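Local coordinates for alkaline phosphatase (Thermus thermophilus, PDB 7KWD), which probably hydrolyses phosphate monoesters as an alkaline phosphatase, a homodimeric enzyme that uses two zinc ions and one magnesium ion, at residues Y197-P211 and S217-G229. Sequence-based numbering, arbitrary orientation.
Sequences YAAFAAKGYGVVRTP and SNATRLLGVFADG
Leu223 lays its methyl CD2 over one face of the Phe200 ring, 3.7 Å from the ring centroid, a CH-pi contact. With chi1 at 169°, its CG points opposite the backbone N, which brings CD2 to the ring. The edge of Phe200 abuts Tyr205 CG. Phe200 CD2 sits over the centre of one Tyr205 face, and Leu222 C lies at that ring's edge. Arg221 NH1 lies over the other face, a long and at most weak cation-pi contact. Tyr197 carries Arg209 NH2 over one face and Val225 CG2 at its edge. Its OH lies 3.2 Å from Val225 CB and is hydrogen-bonded to Asp182 OD1. Strands 206-208 and 222-225 pair in parallel, joined by helix 211-216 in a beta-alpha-beta unit of the alkaline phosphatase fold. Strand 176-178 pairs with the far edge of 222-225. Leu223 is gripped twice: its N donates to Gly206 O at 2.9 Å, and its O accepts from Val208 N at 3.0 Å. Val208 CG2 presses tightly on Gly224 CA at 3.5 Å. A Schellman motif with Gly204 as C-prime residue ends helix 196-202. There Arg221 NH1 donates to Lys203 O at 2.8 Å, and NH2 adds a weak bond. With an alanine in place of Arg221, the Lys203 carbonyl would probably lose its side-chain donors, and the Tyr205 face its guanidinium cover. One water bridges Arg221 NH1 and Tyr205 OH, which is also hydrogen-bonded to Ala174 O.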
loop_
_atom_site.group_PDB
_atom_site.type_symbol
_atom_site.label_atom_id
_atom_site.label_comp_id
_atom_site.label_asym_id
_atom_site.label_seq_id
_atom_site.Cartn_x
_atom_site.Cartn_y
_atom_site.Cartn_z
ATOM N N TYR A 197 40.421 8.885 4.882
ATOM C CA TYR A 197 40.864 7.935 3.868
ATOM C C TYR A 197 42.219 7.373 4.232
ATOM O O TYR A 197 42.437 6.153 4.197
ATOM C CB TYR A 197 40.919 8.600 2.500
ATOM C CG TYR A 197 39.532 8.827 1.919
ATOM C CD1 TYR A 197 38.697 7.764 1.609
ATOM C CD2 TYR A 197 39.063 10.098 1.704
ATOM C CE1 TYR A 197 37.446 7.970 1.104
ATOM C CE2 TYR A 197 37.824 10.314 1.171
ATOM C CZ TYR A 197 37.016 9.249 0.883
ATOM O OH TYR A 197 35.774 9.474 0.354
ATOM N N ALA A 198 43.140 8.261 4.605
ATOM C CA ALA A 198 44.474 7.822 4.990
ATOM C C ALA A 198 44.402 6.858 6.158
ATOM O O ALA A 198 45.144 5.875 6.201
ATOM C CB ALA A 198 45.355 9.028 5.346
ATOM N N ALA A 199 43.503 7.124 7.116
ATOM C CA ALA A 199 43.412 6.263 8.292
ATOM C C ALA A 199 42.872 4.881 7.926
ATOM O O ALA A 199 43.323 3.866 8.464
ATOM C CB ALA A 199 42.540 6.927 9.353
ATOM N N PHE A 200 41.912 4.819 6.999
ATOM C CA PHE A 200 41.473 3.517 6.508
ATOM C C PHE A 200 42.601 2.810 5.773
ATOM O O PHE A 200 42.829 1.611 5.957
ATOM C CB PHE A 200 40.265 3.683 5.590
ATOM C CG PHE A 200 38.908 3.704 6.307
ATOM C CD1 PHE A 200 38.418 4.869 6.869
ATOM C CD2 PHE A 200 38.109 2.561 6.352
ATOM C CE1 PHE A 200 37.169 4.908 7.486
ATOM C CE2 PHE A 200 36.880 2.585 6.970
ATOM C CZ PHE A 200 36.400 3.768 7.535
ATOM N N ALA A 201 43.342 3.535 4.949
ATOM C CA ALA A 201 44.442 2.890 4.245
ATOM C C ALA A 201 45.440 2.301 5.232
ATOM O O ALA A 201 46.029 1.241 4.979
ATOM C CB ALA A 201 45.137 3.866 3.303
ATOM N N ALA A 202 45.667 2.989 6.351
ATOM C CA ALA A 202 46.635 2.480 7.328
ATOM C C ALA A 202 46.183 1.154 7.933
ATOM O O ALA A 202 47.010 0.377 8.405
ATOM C CB ALA A 202 46.848 3.492 8.446
ATOM N N LYS A 203 44.894 0.887 7.933
ATOM C CA LYS A 203 44.357 -0.376 8.425
ATOM C C LYS A 203 44.173 -1.396 7.304
ATOM O O LYS A 203 43.622 -2.469 7.539
ATOM C CB LYS A 203 43.051 -0.093 9.167
ATOM C CG LYS A 203 43.315 0.580 10.535
ATOM C CD LYS A 203 42.447 0.042 11.674
ATOM C CE LYS A 203 43.290 -0.309 12.918
ATOM N NZ LYS A 203 44.127 -1.550 12.713
ATOM N N GLY A 204 44.670 -1.107 6.106
ATOM C CA GLY A 204 44.733 -2.096 5.062
ATOM C C GLY A 204 43.622 -2.034 4.047
ATOM O O GLY A 204 43.626 -2.840 3.113
ATOM N N TYR A 205 42.705 -1.078 4.165
ATOM C CA TYR A 205 41.658 -0.944 3.171
ATOM C C TYR A 205 42.199 -0.408 1.857
ATOM O O TYR A 205 43.004 0.526 1.838
ATOM C CB TYR A 205 40.565 0.012 3.651
ATOM C CG TYR A 205 39.692 -0.492 4.756
ATOM C CD1 TYR A 205 40.093 -0.388 6.072
ATOM C CD2 TYR A 205 38.431 -1.018 4.488
ATOM C CE1 TYR A 205 39.271 -0.824 7.110
ATOM C CE2 TYR A 205 37.601 -1.440 5.512
ATOM C CZ TYR A 205 38.040 -1.350 6.827
ATOM O OH TYR A 205 37.233 -1.796 7.855
ATOM N N GLY A 206 41.725 -0.994 0.758
ATOM C CA GLY A 206 41.810 -0.355 -0.535
ATOM C C GLY A 206 40.741 0.713 -0.617
ATOM O O GLY A 206 39.577 0.471 -0.278
ATOM N N VAL A 207 41.144 1.916 -1.016
ATOM C CA VAL A 207 40.248 3.057 -1.092
ATOM C C VAL A 207 39.975 3.322 -2.557
ATOM O O VAL A 207 40.913 3.510 -3.343
ATOM C CB VAL A 207 40.854 4.293 -0.417
ATOM C CG1 VAL A 207 39.892 5.436 -0.481
ATOM C CG2 VAL A 207 41.194 3.990 1.023
ATOM N N VAL A 208 38.700 3.352 -2.922
ATOM C CA VAL A 208 38.284 3.547 -4.301
ATOM C C VAL A 208 37.242 4.648 -4.327
ATOM O O VAL A 208 36.432 4.782 -3.410
ATOM C CB VAL A 208 37.715 2.257 -4.953
ATOM C CG1 VAL A 208 38.867 1.289 -5.314
ATOM C CG2 VAL A 208 36.676 1.616 -4.034
ATOM N N ARG A 209 37.239 5.406 -5.400
ATOM C CA ARG A 209 36.396 6.595 -5.453
ATOM C C ARG A 209 35.664 6.727 -6.768
ATOM O O ARG A 209 34.868 7.663 -6.913
ATOM C CB ARG A 209 37.245 7.870 -5.233
ATOM C CG ARG A 209 38.058 7.919 -3.937
ATOM C CD ARG A 209 38.791 9.271 -3.862
ATOM N NE ARG A 209 39.384 9.566 -2.568
ATOM C CZ ARG A 209 40.496 9.005 -2.096
ATOM N NH1 ARG A 209 41.146 8.055 -2.793
ATOM N NH2 ARG A 209 40.952 9.396 -0.910
ATOM N N THR A 210 35.896 5.831 -7.718
ATOM C CA THR A 210 35.193 5.833 -8.985
ATOM C C THR A 210 34.800 4.416 -9.360
ATOM O O THR A 210 35.370 3.445 -8.843
ATOM C CB THR A 210 36.061 6.364 -10.132
ATOM O OG1 THR A 210 37.117 5.421 -10.386
ATOM C CG2 THR A 210 36.674 7.680 -9.759
ATOM N N PRO A 211 33.873 4.271 -10.301
ATOM C CA PRO A 211 33.540 2.929 -10.802
ATOM C C PRO A 211 34.749 2.192 -11.333
ATOM O O PRO A 211 34.910 0.977 -11.092
ATOM C CB PRO A 211 32.522 3.219 -11.912
ATOM C CG PRO A 211 31.992 4.582 -11.619
ATOM C CD PRO A 211 33.045 5.338 -10.874
ATOM N N SER A 217 40.042 -2.768 -8.574
ATOM C CA SER A 217 40.705 -3.029 -7.306
ATOM C C SER A 217 40.857 -4.523 -7.068
ATOM O O SER A 217 39.941 -5.305 -7.320
ATOM C CB SER A 217 39.924 -2.425 -6.142
ATOM O OG SER A 217 40.626 -2.670 -4.934
ATOM N N ASN A 218 42.011 -4.908 -6.549
ATOM C CA ASN A 218 42.219 -6.258 -6.046
ATOM C C ASN A 218 42.507 -6.258 -4.550
ATOM O O ASN A 218 43.037 -7.244 -4.011
ATOM C CB ASN A 218 43.329 -6.940 -6.840
ATOM C CG ASN A 218 42.819 -7.486 -8.160
ATOM O OD1 ASN A 218 43.427 -7.281 -9.206
ATOM N ND2 ASN A 218 41.661 -8.146 -8.123
ATOM N N ALA A 219 42.182 -5.159 -3.878
ATOM C CA ALA A 219 42.270 -5.109 -2.430
ATOM C C ALA A 219 41.218 -6.045 -1.857
ATOM O O ALA A 219 40.115 -6.167 -2.393
ATOM C CB ALA A 219 42.064 -3.682 -1.921
ATOM N N THR A 220 41.585 -6.724 -0.787
ATOM C CA THR A 220 40.677 -7.642 -0.103
ATOM C C THR A 220 39.583 -6.896 0.647
ATOM O O THR A 220 38.400 -7.233 0.529
ATOM C CB THR A 220 41.516 -8.505 0.837
ATOM O OG1 THR A 220 42.325 -9.387 0.045
ATOM C CG2 THR A 220 40.670 -9.320 1.780
ATOM N N ARG A 221 39.961 -5.901 1.450
ATOM C CA ARG A 221 39.012 -5.050 2.160
ATOM C C ARG A 221 38.919 -3.719 1.439
ATOM O O ARG A 221 39.911 -3.231 0.880
ATOM C CB ARG A 221 39.424 -4.856 3.613
ATOM C CG ARG A 221 39.265 -6.161 4.421
ATOM C CD ARG A 221 39.733 -6.038 5.866
ATOM N NE ARG A 221 41.182 -6.124 5.902
ATOM C CZ ARG A 221 41.971 -5.257 6.525
ATOM N NH1 ARG A 221 41.432 -4.252 7.189
ATOM N NH2 ARG A 221 43.294 -5.405 6.489
ATOM N N LEU A 222 37.714 -3.158 1.424
ATOM C CA LEU A 222 37.358 -2.065 0.532
ATOM C C LEU A 222 36.628 -0.956 1.276
ATOM O O LEU A 222 35.660 -1.209 1.997
ATOM C CB LEU A 222 36.420 -2.553 -0.583
ATOM C CG LEU A 222 36.946 -2.888 -1.947
ATOM C CD1 LEU A 222 35.730 -3.006 -2.860
ATOM C CD2 LEU A 222 37.884 -1.815 -2.444
ATOM N N LEU A 223 37.046 0.269 1.042
ATOM C CA LEU A 223 36.244 1.438 1.326
ATOM C C LEU A 223 36.042 2.132 -0.003
ATOM O O LEU A 223 37.011 2.557 -0.630
ATOM C CB LEU A 223 36.922 2.355 2.333
ATOM C CG LEU A 223 36.252 3.717 2.462
ATOM C CD1 LEU A 223 34.802 3.567 2.949
ATOM C CD2 LEU A 223 36.993 4.634 3.412
ATOM N N GLY A 224 34.796 2.228 -0.442
ATOM C CA GLY A 224 34.473 2.916 -1.680
ATOM C C GLY A 224 33.430 3.992 -1.463
ATOM O O GLY A 224 32.335 3.722 -0.965
ATOM N N VAL A 225 33.784 5.228 -1.807
ATOM C CA VAL A 225 32.973 6.418 -1.571
ATOM C C VAL A 225 32.942 7.157 -2.900
ATOM O O VAL A 225 33.987 7.587 -3.394
ATOM C CB VAL A 225 33.556 7.286 -0.446
ATOM C CG1 VAL A 225 32.694 8.457 -0.151
ATOM C CG2 VAL A 225 33.706 6.504 0.857
ATOM N N PHE A 226 31.749 7.291 -3.488
ATOM C CA PHE A 226 31.634 7.629 -4.892
ATOM C C PHE A 226 30.955 8.946 -5.209
ATOM O O PHE A 226 30.863 9.300 -6.390
ATOM C CB PHE A 226 30.891 6.488 -5.599
ATOM C CG PHE A 226 31.543 5.162 -5.411
ATOM C CD1 PHE A 226 32.662 4.809 -6.152
ATOM C CD2 PHE A 226 31.076 4.292 -4.452
ATOM C CE1 PHE A 226 33.286 3.572 -5.947
ATOM C CE2 PHE A 226 31.675 3.076 -4.228
ATOM C CZ PHE A 226 32.784 2.697 -4.975
ATOM N N ALA A 227 30.486 9.676 -4.200
ATOM C CA ALA A 227 29.869 10.980 -4.378
ATOM C C ALA A 227 30.076 11.791 -3.107
ATOM O O ALA A 227 30.388 11.242 -2.036
ATOM C CB ALA A 227 28.369 10.862 -4.705
ATOM N N ASP A 228 29.883 13.112 -3.224
ATOM C CA ASP A 228 30.040 13.962 -2.049
ATOM C C ASP A 228 29.019 13.584 -0.988
ATOM O O ASP A 228 29.366 13.428 0.191
ATOM C CB ASP A 228 29.878 15.447 -2.380
ATOM C CG ASP A 228 30.284 16.326 -1.207
ATOM O OD1 ASP A 228 31.497 16.371 -0.911
ATOM O OD2 ASP A 228 29.396 16.912 -0.557
ATOM N N GLY A 229 27.735 13.472 -1.402
ATOM C CA GLY A 229 26.645 13.005 -0.567
ATOM C C GLY A 229 26.121 11.656 -1.037
ATOM O O GLY A 229 26.910 10.745 -1.308
HETATM O O HOH W 1 42.761 -5.208 1.955
HETATM O O HOH W 2 38.927 -4.516 8.444
#